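Local coordinates for putative periplasmic or exported protein (Salmonella enterica subsp. enterica serovar Typhimurium, PDB 4GQZ), which binds copper in the periplasm, is probably involved in copper resistance, and forms a V-shaped dimer, at residues 62-67 / 124-129. Residues are numbered along the deposited sequence; the frame is centred on the assembly and turned at random.
Sequences DKFYLS and LPRNME
R126 CG stands anti to its carbonyl carbon (chi1 -69°) on a chain extended as far as NE, which brings the arginine stem alongside D62 O, and F64 CG stands anti to its backbone N (chi1 -176°). R126 CG and CD both pass D62 O, CG at 3.3 Å. The guanidinium lies with one face over F64 N, 4.1 Å from the plane. R126 NH1 reaches F64 CD2 at 3.9 Å, the two side chains crossing at about a right angle with the F64 ring and the R126 guanidinium planes 73° apart. The guanidinium is held by carbonyls outside the pair, NE by G61 O and NH1 by S44 O. Beneath it F64 and L124 form an antiparallel hydrogen-bonded pair, F64 N giving to L124 O at 2.7 Å and L124 N to F64 O at 2.8 Å. A water bridges the two segments, donating to D62 O and accepting from R126 N. Further along the strand, L66 CD2 packs on L124 CD1 at 4.1 Å, and L124 also touches I107 and V108 of strand 106-109. In this mixed three-stranded sheet 120-125, an outer strand, pairs antiparallel with the central strand 63-68, whose other neighbour, 154-155, runs parallel.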
ATOM      1  N   ASP B  62       3.880  -0.576  -1.251  1.00 20.31           N
ATOM      2  CA  ASP B  62       5.298  -0.497  -1.629  1.00 23.38           C
ATOM      3  C   ASP B  62       6.235  -1.027  -0.545  1.00 20.23           C
ATOM      4  O   ASP B  62       7.399  -1.350  -0.817  1.00 20.79           O
ATOM      5  CB  ASP B  62       5.693   0.960  -1.890  1.00 23.58           C
ATOM      6  CG  ASP B  62       5.171   1.498  -3.205  1.00 27.32           C
ATOM      7  OD1 ASP B  62       4.776   0.696  -4.086  1.00 27.86           O
ATOM      8  OD2 ASP B  62       5.190   2.743  -3.361  1.00 30.75           O
ATOM      9  N   LYS B  63       5.742  -1.088   0.684  1.00 19.45           N
ATOM     10  CA  LYS B  63       6.577  -1.471   1.816  1.00 17.85           C
ATOM     11  C   LYS B  63       6.304  -2.890   2.298  1.00 18.74           C
ATOM     12  O   LYS B  63       5.153  -3.347   2.325  1.00 18.88           O
ATOM     13  CB  LYS B  63       6.347  -0.509   2.977  1.00 18.12           C
ATOM     14  CG  LYS B  63       6.717   0.930   2.667  1.00 23.65           C
ATOM     15  CD  LYS B  63       8.219   1.056   2.517  1.00 23.23           C
ATOM     16  CE  LYS B  63       8.636   2.516   2.328  1.00 27.95           C
ATOM     17  NZ  LYS B  63       7.835   3.164   1.248  1.00 32.55           N
ATOM     18  N   PHE B  64       7.372  -3.570   2.701  1.00 15.64           N
ATOM     19  CA  PHE B  64       7.290  -4.896   3.303  1.00 16.83           C
ATOM     20  C   PHE B  64       7.058  -4.743   4.814  1.00 15.42           C
ATOM     21  O   PHE B  64       7.696  -3.912   5.482  1.00 15.95           O
ATOM     22  CB  PHE B  64       8.621  -5.597   3.025  1.00 17.46           C
ATOM     23  CG  PHE B  64       8.696  -7.024   3.495  1.00 18.49           C
ATOM     24  CD1 PHE B  64       8.919  -7.325   4.828  1.00 16.90           C
ATOM     25  CD2 PHE B  64       8.616  -8.062   2.583  1.00 18.90           C
ATOM     26  CE1 PHE B  64       9.027  -8.635   5.248  1.00 19.01           C
ATOM     27  CE2 PHE B  64       8.737  -9.370   2.993  1.00 19.35           C
ATOM     28  CZ  PHE B  64       8.932  -9.659   4.321  1.00 19.66           C
ATOM     29  N   TYR B  65       6.144  -5.536   5.360  1.00 13.91           N
ATOM     30  CA  TYR B  65       5.904  -5.533   6.798  1.00 14.65           C
ATOM     31  C   TYR B  65       6.609  -6.688   7.476  1.00 17.00           C
ATOM     32  O   TYR B  65       6.307  -7.857   7.222  1.00 16.19           O
ATOM     33  CB  TYR B  65       4.419  -5.652   7.087  1.00 15.35           C
ATOM     34  CG  TYR B  65       4.011  -5.394   8.531  1.00 16.67           C
ATOM     35  CD1 TYR B  65       4.054  -4.115   9.060  1.00 15.79           C
ATOM     36  CD2 TYR B  65       3.511  -6.419   9.335  1.00 16.28           C
ATOM     37  CE1 TYR B  65       3.640  -3.856  10.363  1.00 18.03           C
ATOM     38  CE2 TYR B  65       3.089  -6.168  10.648  1.00 16.93           C
ATOM     39  CZ  TYR B  65       3.163  -4.877  11.144  1.00 16.49           C
ATOM     40  OH  TYR B  65       2.765  -4.591  12.428  1.00 17.18           O
ATOM     41  N   LEU B  66       7.539  -6.349   8.356  1.00 14.73           N
ATOM     42  CA  LEU B  66       8.168  -7.336   9.207  1.00 15.74           C
ATOM     43  C   LEU B  66       7.697  -7.156  10.653  1.00 17.15           C
ATOM     44  O   LEU B  66       7.824  -6.069  11.230  1.00 16.06           O
ATOM     45  CB  LEU B  66       9.678  -7.170   9.113  1.00 16.79           C
ATOM     46  CG  LEU B  66      10.498  -8.101   9.999  1.00 19.32           C
ATOM     47  CD1 LEU B  66      10.280  -9.568   9.609  1.00 18.39           C
ATOM     48  CD2 LEU B  66      11.969  -7.693   9.922  1.00 19.17           C
ATOM     49  N   SER B  67       7.162  -8.216  11.254  1.00 17.27           N
ATOM     50  CA  SER B  67       6.756  -8.134  12.665  1.00 16.76           C
ATOM     51  C   SER B  67       7.626  -9.077  13.491  1.00 18.73           C
ATOM     52  O   SER B  67       7.750 -10.256  13.171  1.00 19.27           O
ATOM     53  CB  SER B  67       5.250  -8.433  12.825  1.00 18.99           C
ATOM     54  OG  SER B  67       4.767  -8.076  14.122  1.00 17.62           O
ATOM     55  N   LEU B 124       9.326  -1.677   5.703  1.00 18.29           N
ATOM     56  CA  LEU B 124      10.675  -1.671   5.154  1.00 17.23           C
ATOM     57  C   LEU B 124      10.637  -1.643   3.623  1.00 18.26           C
ATOM     58  O   LEU B 124       9.696  -2.157   3.012  1.00 19.12           O
ATOM     59  CB  LEU B 124      11.423  -2.919   5.643  1.00 19.26           C
ATOM     60  CG  LEU B 124      11.653  -3.072   7.153  1.00 17.83           C
ATOM     61  CD1 LEU B 124      12.316  -4.387   7.459  1.00 19.15           C
ATOM     62  CD2 LEU B 124      12.524  -1.941   7.675  1.00 18.80           C
ATOM     63  N   PRO B 125      11.663  -1.042   2.998  1.00 19.70           N
ATOM     64  CA  PRO B 125      11.775  -1.097   1.532  1.00 20.71           C
ATOM     65  C   PRO B 125      11.819  -2.551   1.085  1.00 19.69           C
ATOM     66  O   PRO B 125      12.365  -3.386   1.806  1.00 19.55           O
ATOM     67  CB  PRO B 125      13.130  -0.437   1.242  1.00 22.49           C
ATOM     68  CG  PRO B 125      13.512   0.299   2.497  1.00 22.64           C
ATOM     69  CD  PRO B 125      12.832  -0.404   3.637  1.00 21.19           C
ATOM     70  N   ARG B 126      11.232  -2.854  -0.065  1.00 18.44           N
ATOM     71  CA  ARG B 126      11.227  -4.221  -0.578  1.00 19.04           C
ATOM     72  C   ARG B 126      12.558  -4.580  -1.232  1.00 20.77           C
ATOM     73  O   ARG B 126      13.305  -3.699  -1.652  1.00 19.19           O
ATOM     74  CB  ARG B 126      10.080  -4.398  -1.584  1.00 18.89           C
ATOM     75  CG  ARG B 126       8.712  -4.339  -0.934  1.00 17.41           C
ATOM     76  CD  ARG B 126       7.578  -4.530  -1.939  1.00 18.68           C
ATOM     77  NE  ARG B 126       6.283  -4.591  -1.263  1.00 17.74           N
ATOM     78  CZ  ARG B 126       5.826  -5.654  -0.605  1.00 18.29           C
ATOM     79  NH1 ARG B 126       6.553  -6.761  -0.508  1.00 18.44           N
ATOM     80  NH2 ARG B 126       4.630  -5.614  -0.040  1.00 20.04           N
ATOM     81  N   ASN B 127      12.848  -5.872  -1.304  1.00 20.54           N
ATOM     82  CA  ASN B 127      14.053  -6.374  -1.961  1.00 23.71           C
ATOM     83  C   ASN B 127      15.355  -5.849  -1.380  1.00 24.11           C
ATOM     84  O   ASN B 127      16.323  -5.640  -2.108  1.00 23.06           O
ATOM     85  CB  ASN B 127      13.987  -6.120  -3.472  1.00 24.27           C
ATOM     86  CG  ASN B 127      12.842  -6.865  -4.121  1.00 24.52           C
ATOM     87  OD1 ASN B 127      12.706  -8.074  -3.948  1.00 26.41           O
ATOM     88  ND2 ASN B 127      12.003  -6.150  -4.846  1.00 26.11           N
HETATM   89  N   MSE B 128      15.385  -5.639  -0.070  1.00 22.25           N
HETATM   90  CA  MSE B 128      16.651  -5.345   0.589  1.00 24.89           C
HETATM   91  C   MSE B 128      17.085  -6.557   1.401  1.00 23.41           C
HETATM   92  O   MSE B 128      16.291  -7.468   1.649  1.00 21.73           O
HETATM   93  CB  MSE B 128      16.551  -4.104   1.490  1.00 26.74           C
HETATM   94  CG  MSE B 128      15.499  -4.203   2.584  1.00 26.96           C
HETATM   95 SE   MSE B 128      15.962  -3.282   4.278  1.00 52.13          SE
HETATM   96  CE  MSE B 128      17.284  -4.544   4.942  1.00 25.39           C
ATOM     97  N   GLU B 129      18.359  -6.572   1.778  1.00 23.32           N
ATOM     98  CA  GLU B 129      18.908  -7.541   2.711  1.00 24.57           C
ATOM     99  C   GLU B 129      19.588  -6.710   3.790  1.00 24.32           C
ATOM    100  O   GLU B 129      20.115  -5.628   3.506  1.00 24.47           O
ATOM    101  CB  GLU B 129      19.958  -8.417   2.021  1.00 26.28           C
ATOM    102  CG  GLU B 129      19.517  -8.997   0.695  1.00 30.68           C
ATOM    103  CD  GLU B 129      20.572  -9.888   0.066  1.00 34.66           C
ATOM    104  OE1 GLU B 129      20.235 -11.037  -0.305  1.00 38.48           O
ATOM    105  OE2 GLU B 129      21.731  -9.437  -0.067  1.00 37.19           O
TER
HETATM  106  O   HOH W   1       9.923  -0.631  -1.572  1.00 23.94           O